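Local coordinates for teichoic acid biosynthesis protein F (Staphylococcus epidermidis, PDB 3L7I) that belongs to the GT-B-fold enzymes and, as a teichoic acid biosynthesis protein, probably serves in building the bacterial cell wall, at residues Ser339-Thr344 / Glu410-Tyr415; Thr546-Glu551 / Phe640-Asp645; Pro665-Pro670 / Ala674-Asn679. All blocks are in the same frame, centred on the assembly; numbering follows the deposited sequence.

Followed from the N terminus, the three contacts close one after another; none nests in or crosses another. Contact 1 closes a loop of 65 residues and joins helix 336-344 to helix 409-417, which lies on the first parallel sheet. Contact 2 closes a loop of 88 residues in the second half of the fold, tying the loop after strand 539-543 to the one after strand 637-640. Contact 3 is local, with three residues between its segments, and links helix 670-677 to the edge strand 666-667 just before it. Contacts 2 and 3 touch, Phe640 and Tyr642 packing on Thr668 and Phe640 also on Pro670, whereas the centres of contacts 1 and 2 lie about 43 Å apart.

Contact 1: residues Ser339-Thr344 / Glu410-Tyr415; sequences SLYDLT and EYYQAY
Two tyrosines, Tyr341 and Tyr412, make nearly the whole of this contact, which brings two helices within 6.1 Å at the CA atoms of these same residues. Along 410-415, Tyr411 CD2 lies over one face of the Tyr412 ring, and Tyr412 then meets Tyr341 with both its CB and its ring. Tyr412 CB lies 3.4 Å from Tyr341 CD1, and Tyr412 CD1 sits 3.4 Å above the plane of the Tyr341 ring, displaced toward its rim. The two side chains cross at about a right angle, yet their ring planes differ by just 38°, an oblique pairing with centroids 4.9 Å apart. With CG anti to the backbone N (chi1 151°), the Tyr341 ring is carried alongside the Tyr412 backbone, where CE1 comes 3.5 Å from Tyr412 O. At the last residue, Tyr415, the main chain takes over: a water 2.9 Å from Tyr341 OH also donates to Tyr415 O. Tyr341 OH is held as well by the backbone N of Asn432. Helix 336-344 packs on helix 316-331 through Asp342 and Leu343, while helix 409-417 rests on strands 354-358 and 384-389 through Tyr411 and Tyr415, against the seven-stranded parallel sheet of the N-terminal Rossmann-like half of a GT-B fold.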
# COMPACT_ATOMS: atom_id res chain seq x y z
N SER A 339 -4.21 2.21 -17.58
CA SER A 339 -4.50 1.37 -16.42
C SER A 339 -5.98 1.50 -16.04
O SER A 339 -6.61 0.53 -15.60
CB SER A 339 -3.61 1.72 -15.25
OG SER A 339 -3.53 3.11 -15.10
N LEU A 340 -6.53 2.69 -16.22
CA LEU A 340 -7.95 2.86 -15.99
C LEU A 340 -8.75 1.97 -16.95
O LEU A 340 -9.67 1.27 -16.55
CB LEU A 340 -8.36 4.31 -16.15
CG LEU A 340 -9.87 4.50 -16.16
CD1 LEU A 340 -10.52 3.82 -14.94
CD2 LEU A 340 -10.22 6.00 -16.24
N TYR A 341 -8.36 2.00 -18.22
CA TYR A 341 -9.04 1.23 -19.25
C TYR A 341 -8.93 -0.26 -18.98
O TYR A 341 -9.91 -0.98 -19.13
CB TYR A 341 -8.45 1.57 -20.62
CG TYR A 341 -8.51 0.45 -21.62
CD1 TYR A 341 -9.62 0.29 -22.44
CD2 TYR A 341 -7.46 -0.43 -21.76
CE1 TYR A 341 -9.69 -0.74 -23.36
CE2 TYR A 341 -7.51 -1.46 -22.68
CZ TYR A 341 -8.63 -1.61 -23.48
OH TYR A 341 -8.69 -2.63 -24.40
N ASP A 342 -7.74 -0.71 -18.58
CA ASP A 342 -7.48 -2.11 -18.26
C ASP A 342 -8.38 -2.53 -17.09
O ASP A 342 -8.71 -3.70 -16.92
CB ASP A 342 -5.99 -2.28 -17.92
CG ASP A 342 -5.53 -3.74 -17.94
OD1 ASP A 342 -6.12 -4.57 -18.68
OD2 ASP A 342 -4.55 -4.09 -17.23
N LEU A 343 -8.81 -1.56 -16.29
CA LEU A 343 -9.61 -1.87 -15.11
C LEU A 343 -11.08 -2.05 -15.40
O LEU A 343 -11.72 -2.93 -14.85
CB LEU A 343 -9.46 -0.78 -14.04
CG LEU A 343 -8.43 -1.09 -12.95
CD1 LEU A 343 -8.34 0.04 -11.95
CD2 LEU A 343 -8.80 -2.39 -12.27
N THR A 344 -11.62 -1.19 -16.25
CA THR A 344 -13.06 -1.13 -16.42
C THR A 344 -13.47 -1.79 -17.72
O THR A 344 -14.63 -1.71 -18.12
CB THR A 344 -13.59 0.32 -16.38
OG1 THR A 344 -13.15 1.03 -17.55
CG2 THR A 344 -13.10 1.05 -15.11
N GLU A 410 -10.49 8.60 -24.98
CA GLU A 410 -11.40 8.31 -26.07
C GLU A 410 -10.90 7.14 -26.89
O GLU A 410 -11.70 6.38 -27.44
CB GLU A 410 -11.58 9.52 -26.98
CG GLU A 410 -12.44 10.62 -26.42
CD GLU A 410 -11.66 11.66 -25.63
OE1 GLU A 410 -10.51 11.36 -25.21
OE2 GLU A 410 -12.20 12.77 -25.44
N TYR A 411 -9.57 7.03 -26.98
CA TYR A 411 -8.92 5.93 -27.69
C TYR A 411 -9.29 4.63 -27.02
O TYR A 411 -9.77 3.70 -27.67
CB TYR A 411 -7.40 6.12 -27.67
CG TYR A 411 -6.57 5.03 -28.33
CD1 TYR A 411 -6.52 4.90 -29.71
CD2 TYR A 411 -5.78 4.17 -27.57
CE1 TYR A 411 -5.76 3.95 -30.31
CE2 TYR A 411 -5.00 3.21 -28.17
CZ TYR A 411 -4.99 3.10 -29.55
OH TYR A 411 -4.21 2.14 -30.18
N TYR A 412 -9.09 4.57 -25.71
CA TYR A 412 -9.40 3.36 -24.96
C TYR A 412 -10.88 3.00 -25.00
O TYR A 412 -11.23 1.83 -25.18
CB TYR A 412 -8.82 3.44 -23.54
CG TYR A 412 -7.31 3.39 -23.60
CD1 TYR A 412 -6.66 2.21 -23.95
CD2 TYR A 412 -6.54 4.53 -23.38
CE1 TYR A 412 -5.30 2.16 -24.05
CE2 TYR A 412 -5.17 4.48 -23.47
CZ TYR A 412 -4.55 3.29 -23.82
OH TYR A 412 -3.17 3.21 -23.94
N GLN A 413 -11.75 4.00 -24.87
CA GLN A 413 -13.18 3.80 -25.01
C GLN A 413 -13.49 3.12 -26.32
O GLN A 413 -14.07 2.03 -26.36
CB GLN A 413 -13.89 5.14 -24.99
CG GLN A 413 -14.81 5.41 -23.83
CD GLN A 413 -15.34 6.84 -23.88
OE1 GLN A 413 -16.54 7.07 -24.11
NE2 GLN A 413 -14.43 7.82 -23.69
N ALA A 414 -13.09 3.78 -27.41
CA ALA A 414 -13.41 3.33 -28.75
C ALA A 414 -13.06 1.86 -28.86
O ALA A 414 -13.89 1.05 -29.30
CB ALA A 414 -12.66 4.16 -29.80
N TYR A 415 -11.86 1.50 -28.44
CA TYR A 415 -11.43 0.11 -28.53
C TYR A 415 -12.18 -0.86 -27.59
O TYR A 415 -12.41 -2.03 -27.93
CB TYR A 415 -9.92 -0.00 -28.37
CG TYR A 415 -9.25 0.28 -29.67
CD1 TYR A 415 -9.18 -0.70 -30.65
CD2 TYR A 415 -8.73 1.53 -29.94
CE1 TYR A 415 -8.60 -0.44 -31.83
CE2 TYR A 415 -8.16 1.80 -31.12
CZ TYR A 415 -8.09 0.81 -32.07
OH TYR A 415 -7.50 1.07 -33.28
O HOH W 1 -11.17 -3.69 -25.54

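Contact 2: residues Thr546-Glu551 / Phe640-Asp645; sequences TWRDDE and FAYDID
Arg548 and Glu551 reach from one loop to Tyr642 and Asp643 on another, and polar interactions dominate. The hydrogen bond across the contact with no doubt about its atoms runs from Tyr642 OH to Glu551 OE2, at 2.9 Å. Glu551 is extended beyond CG and meets the tyrosine from the opposite direction; its carboxylate is nearly coplanar with the ring (10° between planes), and OE2 lies at the ring edge, in its plane. The hydroxyl approaches OE2 on its syn side, 19° out of the carboxylate plane.

The charged pair is Arg548 and Asp643. NH1 of Arg548 forms a salt bridge with OD1 of Asp643 at 3.0 Å; a weak bond from the same nitrogen to OD2 is less certain, because the position of OD2 is doubtful. The guanidinium and carboxylate planes stand 57° apart, so this is not a flat, two-pronged pairing. Both ions have further partners: NH2 of Arg548 forms a salt bridge with Asp622, which also accepts from Thr546 OG1, and OD1 of Asp643 is hydrogen-bonded to Tyr623 OH. The arginine, between these acids, probably offsets their negative charge.

The remaining contact is an approach over a face. Tyr642 OH sits 2.9 Å above the guanidinium plane of Arg548, toward its rim; although NE is near, the angle is too poor for a hydrogen bond. Asp622 and Tyr623 follow strand 618-621, which lies between strands 539-543 and 637-640. Loops following three neighbouring parallel strands meet here, at the C-terminal edge of the sheet in a Rossmann-like domain of the GT-B fold.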
# COMPACT_ATOMS: atom_id res chain seq x y z
N THR A 546 13.38 0.46 -51.96
CA THR A 546 13.33 0.29 -50.51
C THR A 546 14.45 1.03 -49.80
O THR A 546 15.48 1.36 -50.39
CB THR A 546 13.42 -1.17 -50.07
OG1 THR A 546 14.38 -1.84 -50.89
CG2 THR A 546 12.06 -1.83 -50.16
N TRP A 547 14.24 1.24 -48.50
CA TRP A 547 15.20 1.93 -47.64
C TRP A 547 16.40 1.05 -47.40
O TRP A 547 16.30 -0.18 -47.40
CB TRP A 547 14.54 2.33 -46.32
CG TRP A 547 15.52 2.65 -45.26
CD1 TRP A 547 16.15 1.76 -44.45
CD2 TRP A 547 16.02 3.94 -44.90
NE1 TRP A 547 17.00 2.41 -43.60
CE2 TRP A 547 16.94 3.76 -43.86
CE3 TRP A 547 15.78 5.23 -45.37
CZ2 TRP A 547 17.62 4.81 -43.26
CZ3 TRP A 547 16.45 6.28 -44.78
CH2 TRP A 547 17.36 6.06 -43.73
N ARG A 548 17.55 1.69 -47.20
CA ARG A 548 18.81 1.01 -46.93
C ARG A 548 19.64 1.76 -45.88
O ARG A 548 20.09 2.88 -46.12
CB ARG A 548 19.61 0.85 -48.23
CG ARG A 548 19.09 -0.27 -49.11
CD ARG A 548 19.60 -0.14 -50.51
NE ARG A 548 18.61 0.46 -51.41
CZ ARG A 548 18.08 -0.15 -52.46
NH1 ARG A 548 18.43 -1.38 -52.78
NH2 ARG A 548 17.19 0.49 -53.22
N ASP A 549 19.85 1.13 -44.73
CA ASP A 549 20.63 1.72 -43.64
C ASP A 549 22.02 2.14 -44.12
O ASP A 549 22.56 3.15 -43.69
CB ASP A 549 20.77 0.73 -42.49
CG ASP A 549 19.52 -0.12 -42.30
OD1 ASP A 549 19.07 -0.79 -43.26
OD2 ASP A 549 18.98 -0.12 -41.17
N ASP A 550 22.57 1.34 -45.02
CA ASP A 550 23.89 1.55 -45.59
C ASP A 550 24.08 2.97 -46.16
O ASP A 550 25.20 3.38 -46.46
CB ASP A 550 24.14 0.51 -46.69
CG ASP A 550 23.68 -0.90 -46.29
OD1 ASP A 550 24.11 -1.39 -45.22
OD2 ASP A 550 22.91 -1.52 -47.06
N GLU A 551 22.99 3.70 -46.33
CA GLU A 551 23.06 4.95 -47.08
C GLU A 551 22.71 6.19 -46.26
O GLU A 551 22.84 7.32 -46.75
CB GLU A 551 22.19 4.86 -48.34
CG GLU A 551 22.60 3.72 -49.27
CD GLU A 551 21.78 3.68 -50.56
OE1 GLU A 551 20.72 4.35 -50.62
OE2 GLU A 551 22.21 2.98 -51.51
N PHE A 640 16.00 -2.14 -60.41
CA PHE A 640 17.32 -1.54 -60.36
C PHE A 640 18.06 -2.01 -59.10
O PHE A 640 18.30 -1.24 -58.16
CB PHE A 640 17.12 -0.04 -60.39
CG PHE A 640 18.37 0.74 -60.31
CD1 PHE A 640 18.42 1.89 -59.54
CD2 PHE A 640 19.49 0.35 -61.01
CE1 PHE A 640 19.59 2.65 -59.47
CE2 PHE A 640 20.67 1.11 -60.94
CZ PHE A 640 20.71 2.25 -60.17
N ALA A 641 18.41 -3.28 -59.07
CA ALA A 641 19.16 -3.85 -57.95
C ALA A 641 20.65 -3.52 -58.03
O ALA A 641 21.46 -4.36 -58.40
CB ALA A 641 18.95 -5.36 -57.90
N TYR A 642 21.02 -2.30 -57.67
CA TYR A 642 22.40 -1.89 -57.78
C TYR A 642 23.27 -2.50 -56.70
O TYR A 642 24.45 -2.74 -56.90
CB TYR A 642 22.53 -0.36 -57.80
CG TYR A 642 21.89 0.34 -56.62
CD1 TYR A 642 20.60 0.86 -56.71
CD2 TYR A 642 22.59 0.53 -55.44
CE1 TYR A 642 20.01 1.52 -55.65
CE2 TYR A 642 22.02 1.19 -54.37
CZ TYR A 642 20.72 1.69 -54.47
OH TYR A 642 20.16 2.34 -53.39
N ASP A 643 22.67 -2.75 -55.54
CA ASP A 643 23.42 -3.36 -54.44
C ASP A 643 23.16 -4.85 -54.32
O ASP A 643 23.51 -5.47 -53.33
CB ASP A 643 23.10 -2.67 -53.11
CG ASP A 643 21.62 -2.59 -52.83
OD1 ASP A 643 20.81 -3.06 -53.66
OD2 ASP A 643 21.26 -2.07 -51.75
N ILE A 644 22.56 -5.41 -55.36
CA ILE A 644 22.17 -6.80 -55.37
C ILE A 644 23.25 -7.80 -54.91
O ILE A 644 22.93 -8.92 -54.54
CB ILE A 644 21.68 -7.21 -56.75
CG1 ILE A 644 20.91 -8.54 -56.67
CG2 ILE A 644 22.84 -7.28 -57.71
CD1 ILE A 644 20.17 -8.88 -57.93
N ASP A 645 24.52 -7.41 -54.93
CA ASP A 645 25.56 -8.31 -54.44
C ASP A 645 25.61 -8.30 -52.93
O ASP A 645 25.68 -9.35 -52.28
CB ASP A 645 26.92 -7.94 -55.01
CG ASP A 645 26.85 -7.55 -56.46
OD1 ASP A 645 27.43 -8.28 -57.30
OD2 ASP A 645 26.18 -6.53 -56.77

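Contact 3: residues Pro665-Pro670 / Ala674-Asn679; sequences PIYTEP and AKELKN
The step from the short, weakly bonded edge strand 666-667 into helix 670-677 folds back on itself, Tyr667 reaching Glu676 while Pro670 joins Ala674 in the first turn of the helix. The backbone bond is the firmer of the two: Ala674 N donates to Pro670 O at 3.0 Å, with an N-H...O angle of 157°. This is the i to i+4 bond of an alpha-helix. Proline suits such a starting position, since a first-turn residue needs no amide hydrogen for the helical pattern.

The side-chain link is weaker. Tyr667 OH gives a weak hydrogen bond to Glu676 OE2 at 3.0 Å, the carboxylate oxygen lying at the ring edge, near its plane. The two side chains cross at about a right angle, and their ring and carboxylate planes are 89° apart. Glu676 departs with CG anti to the backbone N and then bends at chi2 (94°), which swings the carboxylate round toward the strand; its CB and CG also lie beside the tyrosine hydroxyl, CB 3.8 Å from Tyr667 OH. Pro665 CG lies more loosely, 4.3 Å from Glu676 OE2.

On the sheet, Pro665, Glu676 and Leu677 all touch Phe638 of the adjacent strand 637-640, to which Tyr667 is bonded through the backbone of Phe639. Past the helix, Asn679 holds the N-cap position of helix 680-686. An edge strand running on into a helix that packs against the neighbouring strand 637-640 is in keeping with the alpha/beta layering of a Rossmann-like domain.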
# COMPACT_ATOMS: atom_id res chain seq x y z
N PRO A 665 13.04 -6.96 -66.24
CA PRO A 665 14.48 -7.24 -66.21
C PRO A 665 15.16 -6.74 -64.93
O PRO A 665 14.67 -5.79 -64.33
CB PRO A 665 15.01 -6.44 -67.41
CG PRO A 665 13.80 -5.64 -67.95
CD PRO A 665 12.72 -5.72 -66.96
N ILE A 666 16.28 -7.33 -64.52
CA ILE A 666 17.06 -6.76 -63.42
C ILE A 666 18.20 -5.93 -63.99
O ILE A 666 18.99 -6.42 -64.78
CB ILE A 666 17.68 -7.83 -62.50
CG1 ILE A 666 16.58 -8.71 -61.88
CG2 ILE A 666 18.55 -7.17 -61.42
CD1 ILE A 666 17.10 -9.90 -61.15
N TYR A 667 18.30 -4.67 -63.59
CA TYR A 667 19.44 -3.87 -64.01
C TYR A 667 20.31 -3.55 -62.80
O TYR A 667 19.80 -3.23 -61.74
CB TYR A 667 18.99 -2.58 -64.71
CG TYR A 667 18.63 -2.75 -66.18
CD1 TYR A 667 19.61 -2.65 -67.17
CD2 TYR A 667 17.33 -2.99 -66.58
CE1 TYR A 667 19.29 -2.81 -68.51
CE2 TYR A 667 17.00 -3.15 -67.91
CZ TYR A 667 17.98 -3.06 -68.87
OH TYR A 667 17.64 -3.21 -70.19
N THR A 668 21.62 -3.65 -62.95
CA THR A 668 22.51 -3.26 -61.86
C THR A 668 23.09 -1.86 -62.11
O THR A 668 23.40 -1.13 -61.17
CB THR A 668 23.61 -4.32 -61.59
OG1 THR A 668 24.23 -4.72 -62.83
CG2 THR A 668 23.01 -5.54 -60.93
N GLU A 669 23.23 -1.48 -63.37
CA GLU A 669 23.62 -0.11 -63.69
C GLU A 669 22.39 0.66 -64.21
O GLU A 669 21.53 0.10 -64.88
CB GLU A 669 24.78 -0.08 -64.70
CG GLU A 669 24.45 0.48 -66.10
CD GLU A 669 24.10 -0.59 -67.13
OE1 GLU A 669 23.50 -1.62 -66.75
OE2 GLU A 669 24.42 -0.41 -68.32
N PRO A 670 22.31 1.95 -63.90
CA PRO A 670 21.20 2.80 -64.35
C PRO A 670 21.15 3.01 -65.87
O PRO A 670 20.07 3.24 -66.39
CB PRO A 670 21.54 4.14 -63.71
CG PRO A 670 23.05 4.10 -63.57
CD PRO A 670 23.26 2.71 -63.08
N ALA A 674 17.99 3.35 -68.57
CA ALA A 674 17.66 4.59 -69.28
C ALA A 674 17.35 4.32 -70.75
O ALA A 674 16.31 4.70 -71.26
CB ALA A 674 18.78 5.61 -69.15
N LYS A 675 18.27 3.65 -71.44
CA LYS A 675 18.06 3.38 -72.84
C LYS A 675 16.77 2.59 -73.05
O LYS A 675 16.00 2.89 -73.95
CB LYS A 675 19.27 2.63 -73.41
CG LYS A 675 20.60 3.41 -73.34
CD LYS A 675 20.49 4.79 -74.00
CE LYS A 675 21.87 5.43 -74.21
NZ LYS A 675 21.77 6.75 -74.91
N GLU A 676 16.54 1.60 -72.20
CA GLU A 676 15.36 0.74 -72.31
C GLU A 676 14.02 1.51 -72.25
O GLU A 676 13.14 1.30 -73.08
CB GLU A 676 15.41 -0.34 -71.23
CG GLU A 676 14.44 -1.49 -71.43
CD GLU A 676 15.05 -2.66 -72.16
OE1 GLU A 676 15.56 -2.47 -73.29
OE2 GLU A 676 15.02 -3.78 -71.59
N LEU A 677 13.89 2.39 -71.25
CA LEU A 677 12.73 3.30 -71.11
C LEU A 677 12.39 4.14 -72.37
O LEU A 677 11.25 4.58 -72.56
CB LEU A 677 12.96 4.26 -69.93
CG LEU A 677 12.61 3.84 -68.49
CD1 LEU A 677 12.27 2.37 -68.35
CD2 LEU A 677 13.70 4.23 -67.48
N LYS A 678 13.39 4.38 -73.22
CA LYS A 678 13.19 5.21 -74.40
C LYS A 678 11.91 4.78 -75.11
O LYS A 678 11.10 5.60 -75.52
CB LYS A 678 14.38 5.08 -75.35
CG LYS A 678 14.76 6.36 -76.05
CD LYS A 678 15.01 7.46 -75.04
CE LYS A 678 16.19 8.30 -75.46
NZ LYS A 678 17.41 7.46 -75.42
N ASN A 679 11.74 3.46 -75.21
CA ASN A 679 10.63 2.87 -75.94
C ASN A 679 9.86 1.86 -75.08
O ASN A 679 10.14 0.66 -75.11
CB ASN A 679 11.16 2.19 -77.20
CG ASN A 679 10.07 1.58 -78.04
OD1 ASN A 679 8.89 1.65 -77.68
ND2 ASN A 679 10.44 0.97 -79.17